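Local structure of DegT/DnrJ/EryC1/StrS aminotransferase (Brucella abortus 2308, 4QGR) at residues 82-87 / 128-133; 121-126 / 157-162. The protein probably works as a pyridoxal-phosphate-dependent aminotransferase of the DegT/DnrJ/EryC1/StrS family. All coordinates share one frame; numbering follows the deposited sequence.

Interaction 1. Residues 82-87 / 128-133; sequences GHAVFV and AATIKE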
loop_
_atom_site.group_PDB
_atom_site.type_symbol
_atom_site.label_atom_id
_atom_site.label_comp_id
_atom_site.label_asym_id
_atom_site.label_seq_id
_atom_site.Cartn_x
_atom_site.Cartn_y
_atom_site.Cartn_z
ATOM N N GLY A 82 12.606 9.759 -18.957
ATOM C CA GLY A 82 13.893 9.774 -19.663
ATOM C C GLY A 82 14.767 8.558 -19.403
ATOM O O GLY A 82 15.861 8.470 -19.939
ATOM N N HIS A 83 14.288 7.640 -18.571
ATOM C CA HIS A 83 15.108 6.558 -18.073
ATOM C C HIS A 83 14.571 5.188 -18.452
ATOM O O HIS A 83 13.341 4.977 -18.499
ATOM C CB HIS A 83 15.245 6.634 -16.558
ATOM C CG HIS A 83 15.854 7.905 -16.084
ATOM N ND1 HIS A 83 15.585 8.443 -14.851
ATOM C CD2 HIS A 83 16.675 8.788 -16.713
ATOM C CE1 HIS A 83 16.251 9.578 -14.709
ATOM N NE2 HIS A 83 16.917 9.809 -15.831
ATOM N N ALA A 84 15.508 4.280 -18.747
ATOM C CA ALA A 84 15.189 2.902 -19.095
ATOM C C ALA A 84 15.519 1.941 -17.948
ATOM O O ALA A 84 16.585 2.048 -17.311
ATOM C CB ALA A 84 15.936 2.482 -20.329
ATOM N N VAL A 85 14.617 1.010 -17.695
ATOM C CA VAL A 85 14.839 -0.061 -16.677
ATOM C C VAL A 85 14.573 -1.411 -17.346
ATOM O O VAL A 85 13.505 -1.635 -17.981
ATOM C CB VAL A 85 13.944 0.108 -15.436
ATOM C CG1 VAL A 85 14.155 -1.029 -14.446
ATOM C CG2 VAL A 85 14.113 1.465 -14.767
ATOM N N PHE A 86 15.546 -2.316 -17.258
ATOM C CA PHE A 86 15.527 -3.604 -17.984
ATOM C C PHE A 86 14.932 -4.679 -17.103
ATOM O O PHE A 86 15.402 -4.860 -15.974
ATOM C CB PHE A 86 16.973 -3.954 -18.451
ATOM C CG PHE A 86 17.528 -2.897 -19.339
ATOM C CD1 PHE A 86 18.102 -1.742 -18.781
ATOM C CD2 PHE A 86 17.286 -2.927 -20.699
ATOM C CE1 PHE A 86 18.527 -0.721 -19.552
ATOM C CE2 PHE A 86 17.738 -1.904 -21.504
ATOM C CZ PHE A 86 18.341 -0.789 -20.948
ATOM N N VAL A 87 13.864 -5.313 -17.596
ATOM C CA VAL A 87 13.037 -6.263 -16.819
ATOM C C VAL A 87 12.653 -7.458 -17.680
ATOM O O VAL A 87 12.618 -7.366 -18.935
ATOM C CB VAL A 87 11.762 -5.568 -16.241
ATOM C CG1 VAL A 87 12.166 -4.314 -15.490
ATOM C CG2 VAL A 87 10.775 -5.173 -17.333
ATOM N N ALA A 128 22.843 -2.051 -24.912
ATOM C CA ALA A 128 23.563 -1.468 -26.040
ATOM C C ALA A 128 22.620 -0.804 -27.055
ATOM O O ALA A 128 22.918 0.294 -27.554
ATOM C CB ALA A 128 24.480 -2.483 -26.732
ATOM N N ALA A 129 21.515 -1.451 -27.372
ATOM C CA ALA A 129 20.540 -0.866 -28.302
ATOM C C ALA A 129 19.921 0.418 -27.753
ATOM O O ALA A 129 19.733 1.401 -28.486
ATOM C CB ALA A 129 19.458 -1.867 -28.650
ATOM N N THR A 130 19.643 0.435 -26.453
ATOM C CA THR A 130 19.077 1.609 -25.837
ATOM C C THR A 130 20.079 2.749 -25.914
ATOM O O THR A 130 19.702 3.890 -26.220
ATOM C CB THR A 130 18.663 1.340 -24.372
ATOM O OG1 THR A 130 17.758 0.242 -24.341
ATOM C CG2 THR A 130 17.998 2.565 -23.777
ATOM N N ILE A 131 21.352 2.450 -25.699
ATOM C CA ILE A 131 22.365 3.523 -25.791
ATOM C C ILE A 131 22.435 4.025 -27.226
ATOM O O ILE A 131 22.446 5.241 -27.457
ATOM C CB ILE A 131 23.716 3.073 -25.261
ATOM C CG1 ILE A 131 23.569 2.800 -23.755
ATOM C CG2 ILE A 131 24.798 4.122 -25.532
ATOM C CD1 ILE A 131 24.788 2.220 -23.092
ATOM N N LYS A 132 22.450 3.098 -28.180
ATOM C CA LYS A 132 22.542 3.460 -29.601
ATOM C C LYS A 132 21.357 4.315 -30.074
ATOM O O LYS A 132 21.541 5.257 -30.856
ATOM C CB LYS A 132 22.630 2.198 -30.472
ATOM N N GLU A 133 20.143 3.958 -29.667
ATOM C CA GLU A 133 18.970 4.756 -29.990
ATOM C C GLU A 133 19.062 6.188 -29.371
ATOM O O GLU A 133 18.667 7.155 -29.991
ATOM C CB GLU A 133 17.685 4.048 -29.577
ATOM C CG GLU A 133 16.439 4.853 -29.944
ATOM C CD GLU A 133 15.156 4.347 -29.332
ATOM O OE1 GLU A 133 15.204 3.346 -28.613
ATOM O OE2 GLU A 133 14.101 4.977 -29.565
#
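The hydroxyl oxygen of T130 meets F86 at the rim of its ring: OG1 lies in the ring plane, 3.6 Å from CE2 and equally far from CZ of F86. The same oxygen hydrogen-bonds to the backbone carbonyl of A126, one turn earlier in the helix, so a buried polar atom is satisfied within its own helix while its flank rests against aromatic C-H groups. This is a worked example of how a helix is seated on a sheet in a beta-alpha-beta crossover. Helix 120-133 belongs to the connection from strand 105-109 to strand 137-141, and strand 83-88, which carries F86, runs between those two in the parallel part of the aminotransferase's large sheet. With chi1 of T130 at -56°, OG1 sits beside the backbone N and can turn back to the A126 carbonyl, which leaves CG2 anti to that N and directed at the strand. F86 approaches from the opposite direction, its side chain also packing against V107 and P138 on the two flanking strands. Two residues back along the strand, A84 points to the same side of the sheet, and its CB meets CG2 of T130 at 4.0 Å.

Interaction 2. Residues 121-126 / 157-162; sequences EQLEAA and TAIAER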
loop_
_atom_site.group_PDB
_atom_site.type_symbol
_atom_site.label_atom_id
_atom_site.label_comp_id
_atom_site.label_asym_id
_atom_site.label_seq_id
_atom_site.Cartn_x
_atom_site.Cartn_y
_atom_site.Cartn_z
ATOM N N GLU A 121 22.811 -12.478 -21.985
ATOM C CA GLU A 121 23.370 -11.989 -23.239
ATOM C C GLU A 121 22.440 -10.975 -23.863
ATOM O O GLU A 121 22.887 -9.944 -24.421
ATOM C CB GLU A 121 23.602 -13.116 -24.241
ATOM C CG GLU A 121 24.798 -13.999 -23.925
ATOM C CD GLU A 121 24.539 -15.082 -22.890
ATOM O OE1 GLU A 121 23.368 -15.314 -22.468
ATOM O OE2 GLU A 121 25.558 -15.706 -22.483
ATOM N N GLN A 122 21.151 -11.271 -23.806
ATOM C CA GLN A 122 20.165 -10.371 -24.386
ATOM C C GLN A 122 20.000 -9.093 -23.574
ATOM O O GLN A 122 19.781 -8.052 -24.149
ATOM C CB GLN A 122 18.823 -11.064 -24.594
ATOM C CG GLN A 122 18.006 -10.321 -25.649
ATOM C CD GLN A 122 16.568 -10.744 -25.749
ATOM O OE1 GLN A 122 15.935 -11.120 -24.746
ATOM N NE2 GLN A 122 16.012 -10.610 -26.937
ATOM N N LEU A 123 20.140 -9.160 -22.250
ATOM C CA LEU A 123 20.208 -7.967 -21.422
ATOM C C LEU A 123 21.305 -7.014 -21.941
ATOM O O LEU A 123 21.082 -5.803 -22.110
ATOM C CB LEU A 123 20.526 -8.340 -19.988
ATOM C CG LEU A 123 20.871 -7.252 -19.001
ATOM C CD1 LEU A 123 19.732 -6.257 -18.869
ATOM C CD2 LEU A 123 21.312 -7.760 -17.612
ATOM N N GLU A 124 22.488 -7.562 -22.134
ATOM C CA GLU A 124 23.608 -6.786 -22.640
ATOM C C GLU A 124 23.275 -6.108 -23.978
ATOM O O GLU A 124 23.559 -4.914 -24.195
ATOM C CB GLU A 124 24.869 -7.690 -22.732
ATOM C CG GLU A 124 26.155 -6.912 -23.007
ATOM C CD GLU A 124 27.408 -7.719 -22.670
ATOM O OE1 GLU A 124 27.610 -8.805 -23.250
ATOM O OE2 GLU A 124 28.190 -7.284 -21.807
ATOM N N ALA A 125 22.693 -6.875 -24.879
ATOM C CA ALA A 125 22.272 -6.349 -26.199
ATOM C C ALA A 125 21.203 -5.263 -26.098
ATOM O O ALA A 125 21.238 -4.294 -26.875
ATOM C CB ALA A 125 21.787 -7.461 -27.066
ATOM N N ALA A 126 20.292 -5.419 -25.147
ATOM C CA ALA A 126 19.203 -4.482 -24.920
ATOM C C ALA A 126 19.759 -3.149 -24.425
ATOM O O ALA A 126 19.341 -2.086 -24.888
ATOM C CB ALA A 126 18.208 -5.052 -23.908
ATOM N N THR A 157 25.535 -8.517 -12.803
ATOM C CA THR A 157 26.269 -7.450 -12.164
ATOM C C THR A 157 27.482 -7.056 -13.022
ATOM O O THR A 157 27.810 -5.845 -13.120
ATOM C CB THR A 157 26.684 -7.895 -10.746
ATOM O OG1 THR A 157 25.504 -8.355 -10.075
ATOM C CG2 THR A 157 27.378 -6.764 -9.958
ATOM N N ALA A 158 28.126 -8.024 -13.668
ATOM C CA ALA A 158 29.237 -7.664 -14.559
ATOM C C ALA A 158 28.767 -6.660 -15.635
ATOM O O ALA A 158 29.447 -5.690 -15.933
ATOM C CB ALA A 158 29.855 -8.880 -15.220
ATOM N N ILE A 159 27.557 -6.869 -16.155
ATOM C CA ILE A 159 26.997 -5.937 -17.120
ATOM C C ILE A 159 26.712 -4.566 -16.502
ATOM O O ILE A 159 27.069 -3.519 -17.046
ATOM C CB ILE A 159 25.722 -6.537 -17.772
ATOM C CG1 ILE A 159 26.108 -7.663 -18.719
ATOM C CG2 ILE A 159 24.999 -5.462 -18.562
ATOM C CD1 ILE A 159 24.999 -8.630 -18.982
ATOM N N ALA A 160 26.099 -4.562 -15.344
ATOM C CA ALA A 160 25.827 -3.350 -14.574
ATOM C C ALA A 160 27.067 -2.559 -14.187
ATOM O O ALA A 160 27.016 -1.332 -14.037
ATOM C CB ALA A 160 25.053 -3.735 -13.317
ATOM N N GLU A 161 28.175 -3.248 -13.970
ATOM C CA GLU A 161 29.421 -2.612 -13.564
ATOM C C GLU A 161 29.962 -1.673 -14.646
ATOM O O GLU A 161 30.557 -0.655 -14.341
ATOM C CB GLU A 161 30.477 -3.693 -13.231
ATOM C CG GLU A 161 30.231 -4.315 -11.886
ATOM C CD GLU A 161 31.026 -5.580 -11.639
ATOM O OE1 GLU A 161 31.856 -5.972 -12.478
ATOM O OE2 GLU A 161 30.808 -6.177 -10.560
ATOM N N ARG A 162 29.785 -2.061 -15.898
ATOM C CA ARG A 162 30.308 -1.342 -17.039
ATOM C C ARG A 162 29.465 -0.116 -17.191
ATOM O O ARG A 162 29.965 0.988 -17.330
ATOM C CB ARG A 162 30.215 -2.238 -18.314
ATOM C CG ARG A 162 30.627 -1.631 -19.645
ATOM C CD ARG A 162 31.917 -0.837 -19.564
ATOM N NE ARG A 162 33.105 -1.643 -19.217
ATOM C CZ ARG A 162 33.786 -2.413 -20.066
ATOM N NH1 ARG A 162 34.839 -3.087 -19.648
ATOM N NH2 ARG A 162 33.417 -2.536 -21.339
#
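I159 of helix 153-163 reaches across to helix 120-133 and carries more of this interface than any other residue, with E124 and L123 as its partners. It illustrates how one side chain can fit the surface ridges of a neighbouring helix: I159 packs like a knob among V120, L123, E124 and I127, the i, i+3, i+4 and i+7 positions of one helix face. CG1 of I159 lies beside the backbone N (chi1 -72°), and the chain runs on nearly extended, so that CD1 reaches the surface of helix 120-133 between L123 and E124. There this methyl group lies 4.0 Å from CD2 of L123, an apolar contact on the buried side. It also packs 3.9 Å from CB of E124. E124 has its CG anti to the backbone N (chi1 -169°), and its extended chain passes across I159 at an angle, bringing OE2 to 3.7 Å from CG1 of I159. That is a van der Waals approach with no hydrogen bond, made by an acidic residue at the solvent-exposed border of the interface. Nearby, E121 adds a salt bridge to R155, a second tie between the same two helices. Beneath the pair lies the large sheet: helix 120-133 lies over strand 83-88, while A160 and T157 rest on I167 of strand 166-170, the strand that follows helix 153-163.

In the fold
Helix 120-133 is the element common to both contacts. Its last turns face strand 83-88 in interaction 1, and its first turns face helix 153-163 in interaction 2, the two centres lying about 11 Å apart. F86 joins them directly: its CB is 3.6 Å from CD1 of L123, and its CE2 is 3.7 Å from the O of A126. One helix thus packs at once on the sheet below and on the next helix beside it, with helices layered on the mainly parallel sheet of the large domain, as in fold-type I PLP-dependent aminotransferases. Both contacts lie away from the annotated pyridoxal phosphate sites, such as K199, and are structural packing.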